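Local coordinates for histidine phosphotransfer protein (Medicago truncatula, PDB 4G78) that probably relays phosphoryl groups, through an active histidine, from cytokinin sensor histidine kinases to response regulators in plant two-component signalling, at residues R12-A17 with K132-L137; S29-L34 with P40-E45; D53-L58 with L126-L131. All blocks are in the same frame, centred on the assembly; numbering follows the deposited sequence. Where two conformers were deposited one is given.

Interaction 1: residues R12-A17 with K132-L137; sequences RDHEAA and KYLFKL
His14 and Tyr133 each hold CG anti to the backbone N (chi1 near 180° in both), which sends both rings out into the space between helices 12-17 and 132-137. There they form a T-shaped (edge-to-face) pair with planes at 79° and centroids 4.8 Å apart. Tyr133 CD2 stands over the middle of the imidazole, 3.7 Å from His14 NE2, while Leu134 CB lies at the edge of that ring, in its plane, 3.9 Å from His14 CD2. At the polar end of the ring, His14 NE2 hydrogen-bonds across to the carbonyl O of Asn130, on helix 110-145 one turn before Leu134. A histidine suits this place because a flat ring can pack against an aromatic edge and still bond to a backbone oxygen. Next to it, Glu15 lies across Leu134: its CB packs 3.9 Å from Leu134 CD1, and the carboxylate oxygen OE1 lies beside the same methyl. The hydroxyl of Tyr133 is hydrogen-bonded to Lys10. The axes of 12-17 and 132-137 pass 10.0 Å apart at 157°, nearly antiparallel, where helix 6-20 lies along helix 110-145; Leu134 also touches Leu11 of the former, and Phe135 reaches Ile44 and Met47 on helix 41-66.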
loop_
_atom_site.group_PDB
_atom_site.type_symbol
_atom_site.label_atom_id
_atom_site.label_comp_id
_atom_site.label_asym_id
_atom_site.label_seq_id
_atom_site.Cartn_x
_atom_site.Cartn_y
_atom_site.Cartn_z
ATOM N N ARG A 12 -7.159 4.355 16.744
ATOM C CA ARG A 12 -8.074 5.230 16.022
ATOM C C ARG A 12 -7.308 6.460 15.501
ATOM O O ARG A 12 -7.596 6.920 14.378
ATOM C CB ARG A 12 -9.229 5.666 16.942
ATOM C CG ARG A 12 -10.202 4.565 17.253
ATOM C CD ARG A 12 -11.448 5.073 17.983
ATOM N NE ARG A 12 -11.201 5.611 19.253
ATOM C CZ ARG A 12 -11.276 5.020 20.445
ATOM N NH1 ARG A 12 -11.572 3.736 20.553
ATOM N NH2 ARG A 12 -10.996 5.721 21.535
ATOM N N ASP A 13 -6.422 7.023 16.286
ATOM C CA ASP A 13 -5.701 8.235 15.904
ATOM C C ASP A 13 -4.763 7.963 14.712
ATOM O O ASP A 13 -4.688 8.736 13.765
ATOM C CB ASP A 13 -4.906 8.786 17.063
ATOM C CG ASP A 13 -5.775 9.420 18.159
ATOM O OD1 ASP A 13 -6.921 9.755 17.871
ATOM O OD2 ASP A 13 -5.218 9.574 19.281
ATOM N N HIS A 14 -4.033 6.835 14.800
ATOM C CA HIS A 14 -3.081 6.487 13.730
ATOM C C HIS A 14 -3.814 6.200 12.420
ATOM O O HIS A 14 -3.409 6.645 11.359
ATOM C CB HIS A 14 -2.313 5.276 14.243
ATOM C CG HIS A 14 -1.381 4.753 13.155
ATOM N ND1 HIS A 14 -0.299 5.447 12.703
ATOM C CD2 HIS A 14 -1.417 3.592 12.462
ATOM C CE1 HIS A 14 0.301 4.769 11.741
ATOM N NE2 HIS A 14 -0.330 3.619 11.580
ATOM N N GLU A 15 -4.876 5.410 12.542
ATOM C CA GLU A 15 -5.647 5.148 11.274
ATOM C C GLU A 15 -6.213 6.431 10.707
ATOM O O GLU A 15 -6.140 6.627 9.496
ATOM C CB GLU A 15 -6.742 4.153 11.590
ATOM C CG GLU A 15 -7.525 3.691 10.401
ATOM C CD GLU A 15 -8.575 2.683 10.854
ATOM O OE1 GLU A 15 -8.210 1.541 11.036
ATOM O OE2 GLU A 15 -9.715 3.063 11.154
ATOM N N ALA A 16 -6.807 7.273 11.556
ATOM C CA ALA A 16 -7.356 8.519 11.042
ATOM C C ALA A 16 -6.251 9.378 10.393
ATOM O O ALA A 16 -6.514 10.049 9.393
ATOM C CB ALA A 16 -8.057 9.295 12.146
ATOM N N ALA A 17 -5.068 9.381 10.988
ATOM C CA ALA A 17 -3.951 10.150 10.409
ATOM C C ALA A 17 -3.582 9.596 9.042
ATOM O O ALA A 17 -3.264 10.360 8.122
ATOM C CB ALA A 17 -2.770 10.130 11.348
ATOM N N LYS A 132 1.713 -1.834 9.167
ATOM C CA LYS A 132 2.224 -2.783 10.141
ATOM C C LYS A 132 1.974 -2.272 11.545
ATOM O O LYS A 132 1.689 -3.054 12.463
ATOM C CB LYS A 132 3.711 -3.079 9.882
ATOM C CG LYS A 132 3.933 -4.106 8.769
ATOM C CD LYS A 132 5.388 -4.600 8.691
ATOM C CE LYS A 132 5.412 -6.117 8.851
ATOM N NZ LYS A 132 6.206 -6.775 7.735
ATOM N N TYR A 133 2.112 -0.980 11.768
ATOM C CA TYR A 133 1.808 -0.400 13.100
ATOM C C TYR A 133 0.350 -0.515 13.439
ATOM O O TYR A 133 -0.017 -0.910 14.560
ATOM C CB TYR A 133 2.325 1.027 13.121
ATOM C CG TYR A 133 2.166 1.690 14.474
ATOM C CD1 TYR A 133 2.707 1.104 15.634
ATOM C CD2 TYR A 133 1.533 2.896 14.635
ATOM C CE1 TYR A 133 2.557 1.720 16.862
ATOM C CE2 TYR A 133 1.437 3.497 15.876
ATOM C CZ TYR A 133 1.953 2.884 16.999
ATOM O OH TYR A 133 1.821 3.527 18.202
ATOM N N LEU A 134 -0.530 -0.234 12.476
ATOM C CA LEU A 134 -1.971 -0.395 12.653
ATOM C C LEU A 134 -2.250 -1.833 13.130
ATOM O O LEU A 134 -2.987 -2.062 14.097
ATOM C CB LEU A 134 -2.612 0.045 11.317
ATOM C CG LEU A 134 -4.142 0.205 11.366
ATOM C CD1 LEU A 134 -4.651 1.024 12.409
ATOM C CD2 LEU A 134 -4.556 0.641 9.994
ATOM N N PHE A 135 -1.687 -2.798 12.415
ATOM C CA PHE A 135 -1.964 -4.185 12.701
ATOM C C PHE A 135 -1.371 -4.617 14.038
ATOM O O PHE A 135 -1.969 -5.422 14.760
ATOM C CB PHE A 135 -1.423 -5.062 11.565
ATOM C CG PHE A 135 -2.040 -4.770 10.208
ATOM C CD1 PHE A 135 -3.295 -4.212 10.058
ATOM C CD2 PHE A 135 -1.317 -5.120 9.064
ATOM C CE1 PHE A 135 -3.876 -4.012 8.809
ATOM C CE2 PHE A 135 -1.896 -4.911 7.792
ATOM C CZ PHE A 135 -3.149 -4.351 7.697
ATOM N N LYS A 136 -0.201 -4.054 14.409
ATOM C CA LYS A 136 0.383 -4.346 15.730
ATOM C C LYS A 136 -0.584 -3.946 16.823
ATOM O O LYS A 136 -0.825 -4.698 17.773
ATOM C CB LYS A 136 1.719 -3.552 15.872
ATOM C CG LYS A 136 2.406 -3.736 17.273
ATOM C CD LYS A 136 3.657 -2.840 17.366
ATOM C CE LYS A 136 4.508 -3.067 18.542
ATOM N NZ LYS A 136 3.989 -2.554 19.793
ATOM N N LEU A 137 -1.129 -2.738 16.721
ATOM C CA LEU A 137 -2.052 -2.258 17.742
ATOM C C LEU A 137 -3.311 -3.131 17.775
ATOM O O LEU A 137 -3.811 -3.468 18.855
ATOM C CB LEU A 137 -2.435 -0.807 17.448
ATOM C CG LEU A 137 -1.252 0.201 17.548
ATOM C CD1 LEU A 137 -1.664 1.516 16.902
ATOM C CD2 LEU A 137 -0.840 0.386 19.012
#

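Interaction 2: residues S29-L34 with P40-E45; sequences SQLQKL and PDFVIE
Leu31 makes most of the contact from the end of helix 26-32, touching Phe42 and Val43 with different parts of itself. Its CG lies anti to the carbonyl carbon (chi1 -64°), and from there the CD2 methyl meets the rim of the phenyl ring, 3.8 Å from Phe42 CE2, the two side chains crossing at about a right angle. Lower on the same side chain, Leu31 CB packs 3.9 Å from Val43 CG2, the compact methyl that a beta-branched residue can offer, and CD1 comes near that methyl too. The backbone of Leu31 takes part as well: its carbonyl O lies at the edge of the phenyl ring, in the ring plane, 3.5 Å from Phe42 CD2, where the slightly positive ring hydrogens suit an oxygen. A water donates to Leu31 O at 3.0 Å and accepts from Val43 N at 3.2 Å, joining the last turn of one helix to the first turn of the next. An alanine in place of Phe42 would probably leave Leu31 CD2 without its apolar partner and open a gap beside the water. Gln32 follows, its CG 4.4 Å from Val43 CG2, before Lys33 leaves helical geometry. These contacts pack two helices that follow each other in the chain, short helix 26-32 against the start of helix 41-66, as part of the alpha-helical HPt fold.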
loop_
_atom_site.group_PDB
_atom_site.type_symbol
_atom_site.label_atom_id
_atom_site.label_comp_id
_atom_site.label_asym_id
_atom_site.label_seq_id
_atom_site.Cartn_x
_atom_site.Cartn_y
_atom_site.Cartn_z
ATOM N N SER A 29 -11.278 1.223 3.860
ATOM C CA SER A 29 -12.431 1.175 4.742
ATOM C C SER A 29 -13.368 0.018 4.378
ATOM O O SER A 29 -13.942 -0.612 5.281
ATOM C CB SER A 29 -13.204 2.511 4.644
ATOM O OG SER A 29 -12.398 3.610 4.918
ATOM N N GLN A 30 -13.558 -0.214 3.110
ATOM C CA GLN A 30 -14.417 -1.356 2.662
ATOM C C GLN A 30 -13.844 -2.645 3.168
ATOM O O GLN A 30 -14.593 -3.547 3.559
ATOM C CB GLN A 30 -14.553 -1.369 1.168
ATOM C CG GLN A 30 -15.283 -0.196 0.589
ATOM C CD GLN A 30 -16.656 -0.028 1.054
ATOM O OE1 GLN A 30 -17.364 -1.045 1.270
ATOM N NE2 GLN A 30 -17.120 1.151 1.313
ATOM N N LEU A 31 -12.544 -2.838 3.092
ATOM C CA LEU A 31 -11.916 -4.075 3.632
ATOM C C LEU A 31 -12.161 -4.198 5.083
ATOM O O LEU A 31 -12.261 -5.328 5.603
ATOM C CB LEU A 31 -10.464 -4.100 3.299
ATOM C CG LEU A 31 -10.033 -4.162 1.865
ATOM C CD1 LEU A 31 -8.493 -4.095 1.774
ATOM C CD2 LEU A 31 -10.632 -5.407 1.133
ATOM N N GLN A 32 -12.117 -3.088 5.824
ATOM C CA GLN A 32 -12.215 -3.100 7.268
ATOM C C GLN A 32 -13.633 -3.200 7.792
ATOM O O GLN A 32 -13.809 -3.473 8.994
ATOM C CB GLN A 32 -11.683 -1.794 7.885
ATOM C CG GLN A 32 -10.260 -1.666 7.693
ATOM C CD GLN A 32 -9.899 -0.478 8.582
ATOM O OE1 GLN A 32 -9.169 -0.731 9.547
ATOM N NE2 GLN A 32 -10.495 0.617 8.267
ATOM N N LYS A 33 -14.607 -3.028 6.928
ATOM C CA LYS A 33 -15.991 -2.895 7.449
ATOM C C LYS A 33 -16.388 -4.123 8.183
ATOM O O LYS A 33 -15.985 -5.271 7.783
ATOM C CB LYS A 33 -16.896 -2.510 6.302
ATOM C CG LYS A 33 -17.058 -3.579 5.217
ATOM C CD LYS A 33 -18.001 -3.059 4.106
ATOM C CE LYS A 33 -17.405 -3.410 2.734
ATOM N NZ LYS A 33 -18.384 -4.089 1.846
ATOM N N LEU A 34 -17.147 -4.027 9.234
ATOM C CA LEU A 34 -17.773 -5.154 9.870
ATOM C C LEU A 34 -18.565 -6.004 8.786
ATOM O O LEU A 34 -19.297 -5.373 8.031
ATOM C CB LEU A 34 -18.620 -4.866 11.014
ATOM C CG LEU A 34 -18.074 -4.690 12.412
ATOM C CD1 LEU A 34 -19.117 -4.009 13.280
ATOM C CD2 LEU A 34 -17.567 -5.972 13.048
ATOM N N PRO A 40 -11.314 -8.860 11.516
ATOM C CA PRO A 40 -10.165 -7.984 11.091
ATOM C C PRO A 40 -8.895 -8.559 10.471
ATOM O O PRO A 40 -8.046 -7.935 9.755
ATOM C CB PRO A 40 -9.778 -7.238 12.370
ATOM C CG PRO A 40 -11.053 -7.286 13.162
ATOM C CD PRO A 40 -11.658 -8.615 12.918
ATOM N N ASP A 41 -8.711 -9.807 10.791
ATOM C CA ASP A 41 -7.615 -10.483 10.120
ATOM C C ASP A 41 -7.917 -10.587 8.640
ATOM O O ASP A 41 -6.952 -10.690 8.031
ATOM C CB ASP A 41 -7.332 -11.786 10.801
ATOM C CG ASP A 41 -6.892 -11.777 12.198
ATOM O OD1 ASP A 41 -6.253 -10.847 12.703
ATOM O OD2 ASP A 41 -7.069 -12.826 12.907
ATOM N N PHE A 42 -9.198 -10.283 8.234
ATOM C CA PHE A 42 -9.355 -10.359 6.808
ATOM C C PHE A 42 -8.476 -9.327 6.131
ATOM O O PHE A 42 -7.797 -9.581 5.151
ATOM C CB PHE A 42 -10.884 -10.168 6.461
ATOM C CG PHE A 42 -11.125 -9.840 5.030
ATOM C CD1 PHE A 42 -10.904 -10.750 4.005
ATOM C CD2 PHE A 42 -11.578 -8.590 4.698
ATOM C CE1 PHE A 42 -11.231 -10.385 2.696
ATOM C CE2 PHE A 42 -11.876 -8.258 3.400
ATOM C CZ PHE A 42 -11.711 -9.154 2.406
ATOM N N VAL A 43 -8.501 -8.090 6.656
ATOM C CA VAL A 43 -7.685 -7.026 6.032
ATOM C C VAL A 43 -6.219 -7.347 6.116
ATOM O O VAL A 43 -5.476 -7.056 5.182
ATOM C CB VAL A 43 -8.102 -5.616 6.564
ATOM C CG1 VAL A 43 -7.825 -5.372 8.042
ATOM C CG2 VAL A 43 -7.495 -4.477 5.723
ATOM N N ILE A 44 -5.758 -7.955 7.222
ATOM C CA ILE A 44 -4.362 -8.351 7.350
ATOM C C ILE A 44 -4.016 -9.384 6.288
ATOM O O ILE A 44 -2.952 -9.314 5.679
ATOM C CB ILE A 44 -3.982 -8.814 8.780
ATOM C CG1 ILE A 44 -4.262 -7.689 9.788
ATOM C CG2 ILE A 44 -2.570 -9.332 8.842
ATOM C CD1 ILE A 44 -4.067 -8.042 11.239
ATOM N N GLU A 45 -4.903 -10.371 6.088
ATOM C CA GLU A 45 -4.678 -11.414 5.082
ATOM C C GLU A 45 -4.523 -10.770 3.679
ATOM O O GLU A 45 -3.639 -11.134 2.908
ATOM C CB GLU A 45 -5.693 -12.504 5.084
ATOM C CG GLU A 45 -5.738 -13.287 6.388
ATOM C CD GLU A 45 -4.454 -13.939 6.918
ATOM O OE1 GLU A 45 -4.166 -15.013 6.342
ATOM O OE2 GLU A 45 -3.845 -13.383 7.832
HETATM O O HOH W 1 -11.127 -6.848 7.985
#

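Interaction 3: residues D53-L58 with L126-L131; sequences DSEKLL and LLKNNL
Glu55 and Lys128 reach across the surface of the HPt helical bundle, from helix 41-66 and helix 110-145, and meet in a salt bridge. Their side chains cross at about a right angle. Lys128 is stretched out in full, CG anti to the backbone N (chi1 -180°) and every later torsion close to 180°, so its ammonium group stands as far from its own helix as the chain allows. Glu55, also extended beyond CG, brings its carboxylate to that nitrogen. The length of both residue types fits the place: the two backbones are too far apart here for shorter chains, and no other residues of the two segments touch. Glu55 OE2 has a second partner, the hydroxyl of Tyr124 one turn before Lys128, so a single carboxylate oxygen is tied twice to helix 110-145. The lysine charge probably helps keep the acid ionised. Beneath the bridge lie apolar contacts: Leu58 packs on Leu117 and Leu120, Leu127 on Phe50, and the Lys128 side chain itself touches Phe51. In the bridge, Lys128 NZ donates to Glu55 OE2 at 2.6 Å, meeting it on the syn side and 20° out of the carboxylate plane.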
loop_
_atom_site.group_PDB
_atom_site.type_symbol
_atom_site.label_atom_id
_atom_site.label_comp_id
_atom_site.label_asym_id
_atom_site.label_seq_id
_atom_site.Cartn_x
_atom_site.Cartn_y
_atom_site.Cartn_z
ATOM N N ASP A 53 2.964 -9.346 -3.517
ATOM C CA ASP A 53 2.907 -9.023 -4.951
ATOM C C ASP A 53 3.634 -7.742 -5.257
ATOM O O ASP A 53 4.351 -7.624 -6.257
ATOM C CB ASP A 53 1.480 -8.962 -5.445
ATOM C CG ASP A 53 0.819 -10.402 -5.543
ATOM O OD1 ASP A 53 1.495 -11.420 -5.375
ATOM O OD2 ASP A 53 -0.376 -10.379 -5.766
ATOM N N SER A 54 3.454 -6.732 -4.404
ATOM C CA SER A 54 4.042 -5.441 -4.653
ATOM C C SER A 54 5.548 -5.505 -4.582
ATOM O O SER A 54 6.233 -4.860 -5.389
ATOM C CB SER A 54 3.539 -4.439 -3.631
ATOM O OG SER A 54 2.151 -4.170 -3.721
ATOM N N GLU A 55 6.090 -6.226 -3.611
ATOM C CA GLU A 55 7.558 -6.241 -3.463
ATOM C C GLU A 55 8.183 -6.936 -4.653
ATOM O O GLU A 55 9.235 -6.492 -5.158
ATOM C CB GLU A 55 7.908 -6.901 -2.144
ATOM C CG GLU A 55 7.549 -5.934 -0.993
ATOM C CD GLU A 55 7.527 -6.549 0.356
ATOM O OE1 GLU A 55 8.195 -7.552 0.565
ATOM O OE2 GLU A 55 6.808 -5.995 1.234
ATOM N N LYS A 56 7.583 -7.995 -5.135
ATOM C CA LYS A 56 8.066 -8.648 -6.355
ATOM C C LYS A 56 7.998 -7.712 -7.510
ATOM O O LYS A 56 8.981 -7.623 -8.352
ATOM C CB LYS A 56 7.303 -9.937 -6.588
ATOM C CG LYS A 56 7.720 -11.098 -5.723
ATOM C CD LYS A 56 8.015 -12.351 -6.577
ATOM C CE LYS A 56 8.325 -13.519 -5.683
ATOM N NZ LYS A 56 9.770 -13.520 -5.245
ATOM N N LEU A 57 6.893 -6.990 -7.709
ATOM C CA LEU A 57 6.719 -6.102 -8.787
ATOM C C LEU A 57 7.731 -4.969 -8.777
ATOM O O LEU A 57 8.341 -4.602 -9.783
ATOM C CB LEU A 57 5.251 -5.645 -8.878
ATOM C CG LEU A 57 4.893 -4.770 -10.015
ATOM C CD1 LEU A 57 3.394 -4.876 -10.258
ATOM C CD2 LEU A 57 5.235 -3.322 -9.772
ATOM N N LEU A 58 7.910 -4.341 -7.599
ATOM C CA LEU A 58 8.877 -3.263 -7.479
ATOM C C LEU A 58 10.265 -3.771 -7.810
ATOM O O LEU A 58 11.052 -3.004 -8.465
ATOM C CB LEU A 58 8.885 -2.704 -6.042
ATOM C CG LEU A 58 7.647 -1.895 -5.703
ATOM C CD1 LEU A 58 7.626 -1.275 -4.330
ATOM C CD2 LEU A 58 7.591 -0.680 -6.578
ATOM N N LEU A 126 6.431 3.647 3.152
ATOM C CA LEU A 126 5.652 4.439 4.132
ATOM C C LEU A 126 4.366 3.741 4.430
ATOM O O LEU A 126 3.917 3.642 5.594
ATOM C CB LEU A 126 5.392 5.854 3.604
ATOM C CG LEU A 126 6.591 6.788 3.581
ATOM C CD1 LEU A 126 6.304 8.000 2.757
ATOM C CD2 LEU A 126 6.938 7.176 5.074
ATOM N N LEU A 127 3.681 3.278 3.375
ATOM C CA LEU A 127 2.396 2.601 3.569
ATOM C C LEU A 127 2.574 1.344 4.402
ATOM O O LEU A 127 1.832 1.089 5.352
ATOM C CB LEU A 127 1.801 2.280 2.221
ATOM C CG LEU A 127 0.534 1.437 2.310
ATOM C CD1 LEU A 127 -0.631 2.220 2.892
ATOM C CD2 LEU A 127 0.232 0.861 1.010
ATOM N N LYS A 128 3.534 0.500 3.993
ATOM C CA LYS A 128 3.703 -0.798 4.660
ATOM C C LYS A 128 4.045 -0.585 6.122
ATOM O O LYS A 128 3.494 -1.249 7.013
ATOM C CB LYS A 128 4.770 -1.614 3.945
ATOM C CG LYS A 128 4.975 -2.963 4.586
ATOM C CD LYS A 128 5.893 -3.863 3.847
ATOM C CE LYS A 128 5.975 -5.253 4.382
ATOM N NZ LYS A 128 7.091 -6.026 3.820
ATOM N N ASN A 129 4.985 0.327 6.418
ATOM C CA ASN A 129 5.374 0.543 7.833
ATOM C C ASN A 129 4.185 1.086 8.648
ATOM O O ASN A 129 3.985 0.640 9.805
ATOM C CB ASN A 129 6.532 1.439 7.908
ATOM C CG ASN A 129 7.800 0.691 7.436
ATOM O OD1 ASN A 129 7.898 -0.536 7.416
ATOM N ND2 ASN A 129 8.728 1.488 7.076
ATOM N N ASN A 130 3.427 1.974 8.086
ATOM C CA ASN A 130 2.262 2.537 8.813
ATOM C C ASN A 130 1.184 1.455 8.995
ATOM O O ASN A 130 0.569 1.399 10.083
ATOM C CB ASN A 130 1.751 3.765 8.133
ATOM C CG ASN A 130 2.525 5.023 8.475
ATOM O OD1 ASN A 130 2.560 5.423 9.624
ATOM N ND2 ASN A 130 3.188 5.629 7.557
ATOM N N LEU A 131 0.914 0.624 8.007
ATOM C CA LEU A 131 -0.035 -0.450 8.171
ATOM C C LEU A 131 0.425 -1.474 9.161
ATOM O O LEU A 131 -0.363 -1.983 9.967
ATOM C CB LEU A 131 -0.341 -1.164 6.839
ATOM C CG LEU A 131 -1.241 -0.368 5.908
ATOM C CD1 LEU A 131 -1.315 -1.103 4.567
ATOM C CD2 LEU A 131 -2.605 -0.108 6.539
#

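Along the chain, 12-17 comes first and 132-137 last, so interaction 1 encloses both others; interaction 2 closes before interaction 3 opens. Helix 110-145 serves interactions 1 and 3, whose centres are 16 Å apart and which are joined where His14 reaches Asn130. Helix 41-66 serves interactions 2 and 3, about 17 Å apart between centres. Interactions 1 and 2, with centres 13 Å apart, meet where Phe135 packs on Ile44. The two long helices thus form the common frame. Interactions 1 and 2 pack the short N-terminal helices 6-20 and 26-32 on it, and interaction 3 adds a surface salt bridge between the long helices, near the centre of the chain.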